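Local coordinates for protein o-succinylbenzoate synthase (PDB 2OZT) that converts 2-succinyl-6-hydroxy-2,4-cyclohexadiene-1-carboxylate to 2-succinylbenzoate by loss of water, with a divalent metal ion, on the route to phylloquinone, at residues R106-L114 and L296-R304. Residues are numbered along the deposited sequence; the frame is centred on the assembly and turned at random.
Sequences RPWPICALL and LGFGVDRWR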
loop_
_atom_site.group_PDB
_atom_site.type_symbol
_atom_site.label_atom_id
_atom_site.label_comp_id
_atom_site.label_asym_id
_atom_site.label_seq_id
_atom_site.Cartn_x
_atom_site.Cartn_y
_atom_site.Cartn_z
ATOM N N ARG A 106 -9.716 12.996 6.234
ATOM C CA ARG A 106 -8.988 13.561 7.351
ATOM C C ARG A 106 -7.510 13.200 7.279
ATOM O O ARG A 106 -7.142 12.218 6.605
ATOM C CB ARG A 106 -9.609 13.129 8.681
ATOM C CG ARG A 106 -9.143 11.801 9.170
ATOM C CD ARG A 106 -9.814 11.396 10.464
ATOM N NE ARG A 106 -11.174 10.913 10.228
ATOM C CZ ARG A 106 -11.965 10.496 11.212
ATOM N NH1 ARG A 106 -11.505 10.522 12.474
ATOM N NH2 ARG A 106 -13.174 10.052 10.947
ATOM N N PRO A 107 -6.674 14.046 7.903
ATOM C CA PRO A 107 -5.331 13.636 8.194
ATOM C C PRO A 107 -5.376 12.404 9.081
ATOM O O PRO A 107 -6.075 12.365 10.100
ATOM C CB PRO A 107 -4.744 14.844 8.958
ATOM C CG PRO A 107 -5.924 15.563 9.474
ATOM C CD PRO A 107 -6.923 15.425 8.368
ATOM N N TRP A 108 -4.695 11.375 8.612
ATOM C CA TRP A 108 -4.252 10.277 9.452
ATOM C C TRP A 108 -2.746 10.356 9.620
ATOM O O TRP A 108 -2.061 10.907 8.733
ATOM C CB TRP A 108 -4.604 8.982 8.732
ATOM C CG TRP A 108 -6.083 8.809 8.530
ATOM C CD1 TRP A 108 -6.793 9.036 7.381
ATOM C CD2 TRP A 108 -7.045 8.383 9.520
ATOM N NE1 TRP A 108 -8.119 8.769 7.586
ATOM C CE2 TRP A 108 -8.311 8.375 8.883
ATOM C CE3 TRP A 108 -6.969 8.029 10.860
ATOM C CZ2 TRP A 108 -9.484 7.989 9.539
ATOM C CZ3 TRP A 108 -8.175 7.645 11.524
ATOM C CH2 TRP A 108 -9.405 7.656 10.850
ATOM N N PRO A 109 -2.226 9.825 10.735
ATOM C CA PRO A 109 -0.766 9.796 10.881
ATOM C C PRO A 109 -0.139 9.046 9.714
ATOM O O PRO A 109 -0.702 8.012 9.275
ATOM C CB PRO A 109 -0.554 8.991 12.160
ATOM C CG PRO A 109 -1.790 9.259 12.975
ATOM C CD PRO A 109 -2.899 9.269 11.930
ATOM N N ILE A 110 1.024 9.529 9.272
ATOM C CA ILE A 110 1.728 8.971 8.116
ATOM C C ILE A 110 3.103 8.479 8.551
ATOM O O ILE A 110 3.777 9.154 9.321
ATOM C CB ILE A 110 1.952 10.052 7.030
ATOM C CG1 ILE A 110 0.625 10.679 6.585
ATOM C CG2 ILE A 110 2.724 9.478 5.812
ATOM C CD1 ILE A 110 -0.327 9.666 5.927
ATOM N N CYS A 111 3.513 7.313 8.070
ATOM C CA CYS A 111 4.856 6.767 8.401
ATOM C C CYS A 111 5.911 7.450 7.566
ATOM O O CYS A 111 5.759 7.616 6.343
ATOM C CB CYS A 111 4.821 5.280 8.087
ATOM S SG CYS A 111 6.359 4.443 8.405
ATOM N N ALA A 112 6.993 7.866 8.219
ATOM C CA ALA A 112 8.088 8.534 7.523
ATOM C C ALA A 112 9.128 7.490 7.113
ATOM O O ALA A 112 9.453 6.591 7.884
ATOM C CB ALA A 112 8.722 9.580 8.443
ATOM N N LEU A 113 9.679 7.632 5.922
ATOM C CA LEU A 113 10.718 6.710 5.449
ATOM C C LEU A 113 12.096 7.187 5.863
ATOM O O LEU A 113 12.380 8.384 5.922
ATOM C CB LEU A 113 10.638 6.551 3.916
ATOM C CG LEU A 113 9.293 6.052 3.402
ATOM C CD1 LEU A 113 9.350 5.870 1.879
ATOM C CD2 LEU A 113 8.832 4.749 4.077
ATOM N N LEU A 114 12.965 6.209 6.111
ATOM C CA LEU A 114 14.383 6.419 6.363
ATOM C C LEU A 114 15.188 5.575 5.379
ATOM O O LEU A 114 14.927 4.378 5.184
ATOM C CB LEU A 114 14.738 6.015 7.786
ATOM C CG LEU A 114 13.961 6.699 8.915
ATOM C CD1 LEU A 114 14.304 6.083 10.275
ATOM C CD2 LEU A 114 14.372 8.166 8.907
ATOM N N LEU A 296 -0.001 5.367 8.317
ATOM C CA LEU A 296 -0.184 4.913 6.942
ATOM C C LEU A 296 1.089 4.923 6.136
ATOM O O LEU A 296 1.934 5.849 6.286
ATOM C CB LEU A 296 -1.160 5.847 6.177
ATOM C CG LEU A 296 -2.532 6.120 6.787
ATOM C CD1 LEU A 296 -3.327 7.052 5.870
ATOM C CD2 LEU A 296 -3.292 4.776 7.020
ATOM N N GLY A 297 1.223 3.939 5.250
ATOM C CA GLY A 297 2.420 3.892 4.394
ATOM C C GLY A 297 2.230 4.763 3.165
ATOM O O GLY A 297 2.390 4.283 2.028
ATOM N N PHE A 298 1.921 6.044 3.393
ATOM C CA PHE A 298 1.675 6.981 2.301
ATOM C C PHE A 298 2.687 8.110 2.271
ATOM O O PHE A 298 2.438 9.143 1.598
ATOM C CB PHE A 298 0.241 7.520 2.370
ATOM C CG PHE A 298 -0.789 6.581 1.755
ATOM C CD1 PHE A 298 -1.219 6.770 0.438
ATOM C CD2 PHE A 298 -1.309 5.493 2.465
ATOM C CE1 PHE A 298 -2.155 5.893 -0.135
ATOM C CE2 PHE A 298 -2.244 4.640 1.895
ATOM C CZ PHE A 298 -2.667 4.846 0.595
ATOM N N GLY A 299 3.844 7.863 2.896
ATOM C CA GLY A 299 4.948 8.868 2.962
ATOM C C GLY A 299 5.810 8.825 1.724
ATOM O O GLY A 299 7.034 8.763 1.821
ATOM N N VAL A 300 5.159 8.871 0.556
ATOM C CA VAL A 300 5.807 8.532 -0.706
ATOM C C VAL A 300 5.896 9.739 -1.650
ATOM O O VAL A 300 6.126 9.557 -2.835
ATOM C CB VAL A 300 5.054 7.380 -1.437
ATOM C CG1 VAL A 300 5.098 6.067 -0.598
ATOM C CG2 VAL A 300 3.588 7.794 -1.741
ATOM N N ASP A 301 5.707 10.944 -1.119
ATOM C CA ASP A 301 5.738 12.174 -1.936
ATOM C C ASP A 301 6.999 12.410 -2.714
ATOM O O ASP A 301 6.951 13.099 -3.723
ATOM C CB ASP A 301 5.510 13.413 -1.077
ATOM C CG ASP A 301 4.079 13.567 -0.663
ATOM O OD1 ASP A 301 3.219 12.815 -1.143
ATOM O OD2 ASP A 301 3.821 14.455 0.162
ATOM N N ARG A 302 8.125 11.874 -2.263
ATOM C CA ARG A 302 9.356 12.038 -3.045
ATOM C C ARG A 302 9.214 11.493 -4.441
ATOM O O ARG A 302 9.786 12.065 -5.391
ATOM C CB ARG A 302 10.540 11.360 -2.375
ATOM C CG ARG A 302 11.137 12.216 -1.304
ATOM C CD ARG A 302 12.373 11.588 -0.713
ATOM N NE ARG A 302 13.430 11.454 -1.706
ATOM C CZ ARG A 302 14.561 10.794 -1.490
ATOM N NH1 ARG A 302 14.762 10.196 -0.315
ATOM N NH2 ARG A 302 15.482 10.725 -2.440
ATOM N N TRP A 303 8.509 10.363 -4.572
ATOM C CA TRP A 303 8.379 9.669 -5.854
ATOM C C TRP A 303 7.098 10.028 -6.533
ATOM O O TRP A 303 7.085 10.302 -7.727
ATOM C CB TRP A 303 8.538 8.143 -5.711
ATOM C CG TRP A 303 9.819 7.909 -5.050
ATOM C CD1 TRP A 303 11.067 7.949 -5.628
ATOM C CD2 TRP A 303 10.029 7.778 -3.653
ATOM N NE1 TRP A 303 12.036 7.801 -4.665
ATOM C CE2 TRP A 303 11.424 7.688 -3.442
ATOM C CE3 TRP A 303 9.170 7.707 -2.548
ATOM C CZ2 TRP A 303 11.978 7.513 -2.169
ATOM C CZ3 TRP A 303 9.729 7.542 -1.283
ATOM C CH2 TRP A 303 11.121 7.456 -1.108
ATOM N N ARG A 304 5.999 10.027 -5.795
ATOM C CA ARG A 304 4.749 10.441 -6.431
ATOM C C ARG A 304 3.869 11.212 -5.491
ATOM O O ARG A 304 3.224 10.662 -4.608
ATOM C CB ARG A 304 3.983 9.268 -7.031
ATOM C CG ARG A 304 2.738 9.737 -7.765
ATOM C CD ARG A 304 2.096 8.608 -8.547
ATOM N NE ARG A 304 1.018 9.130 -9.396
ATOM C CZ ARG A 304 0.257 8.377 -10.190
ATOM N NH1 ARG A 304 0.317 7.060 -10.163
ATOM N NH2 ARG A 304 -0.701 8.949 -10.916
HETATM O O HOH W 1 5.112 5.847 4.280
HETATM O O HOH W 2 8.429 9.523 3.983
#
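Leu296 bonds through both its backbone polar atoms to the chain around Ile110. Leu296 N donates to Pro109 O at 2.9 Å, and Cys111 N donates to Leu296 O at 2.8 Å. Both N-H groups point almost straight at their acceptors (172° and 175°). One residue thus pairs with the two neighbours of Ile110, as in a parallel bridge. Farther along, water replaces direct pairing. One water accepts from Gly299 N and donates to Cys111 O; another accepts from Leu113 N and donates to Gly299 O.

Ile110 packs over this backbone. With chi1 at -57°, CG1 lies beside the backbone N and CG2 opposite it, which parts the branches: CG2 reaches Gly299 N at 3.5 Å, while CD1 crosses Leu296 obliquely, 3.9 Å from Leu296 CB, with Phe298 CB slightly farther off. With an alanine here, a gap beside Leu296 and Phe298 and a less firmly held Gly299 turn would be likely. Leu296 CD1 also meets Trp108 CB at 3.7 Å. At the other end, Leu113 CD1 touches the edge of the Trp303 ring, 3.6 Å from CZ3. Gly297 and Gly299 each centre an inverse gamma turn.

Around this, Phe284 and Leu287 of helix 277-290 pack on Leu296. The backbone of Ala112 bonds to Thr134 and Lys136, and that of Gly297 to Phe270 and Ser272. Residues 296-297 thus lie between the chain entering strand 112-114 and the end of strand 268-270, consistent with the last strand closing the superfamily's (beta/alpha)7-beta barrel. Leu113's side chain lies about 7 Å from that of Asp167, a magnesium ligand. Direct bonds fix the register at Leu296; water ties on the Gly299 turn, where a CB would clash with Cys111 O.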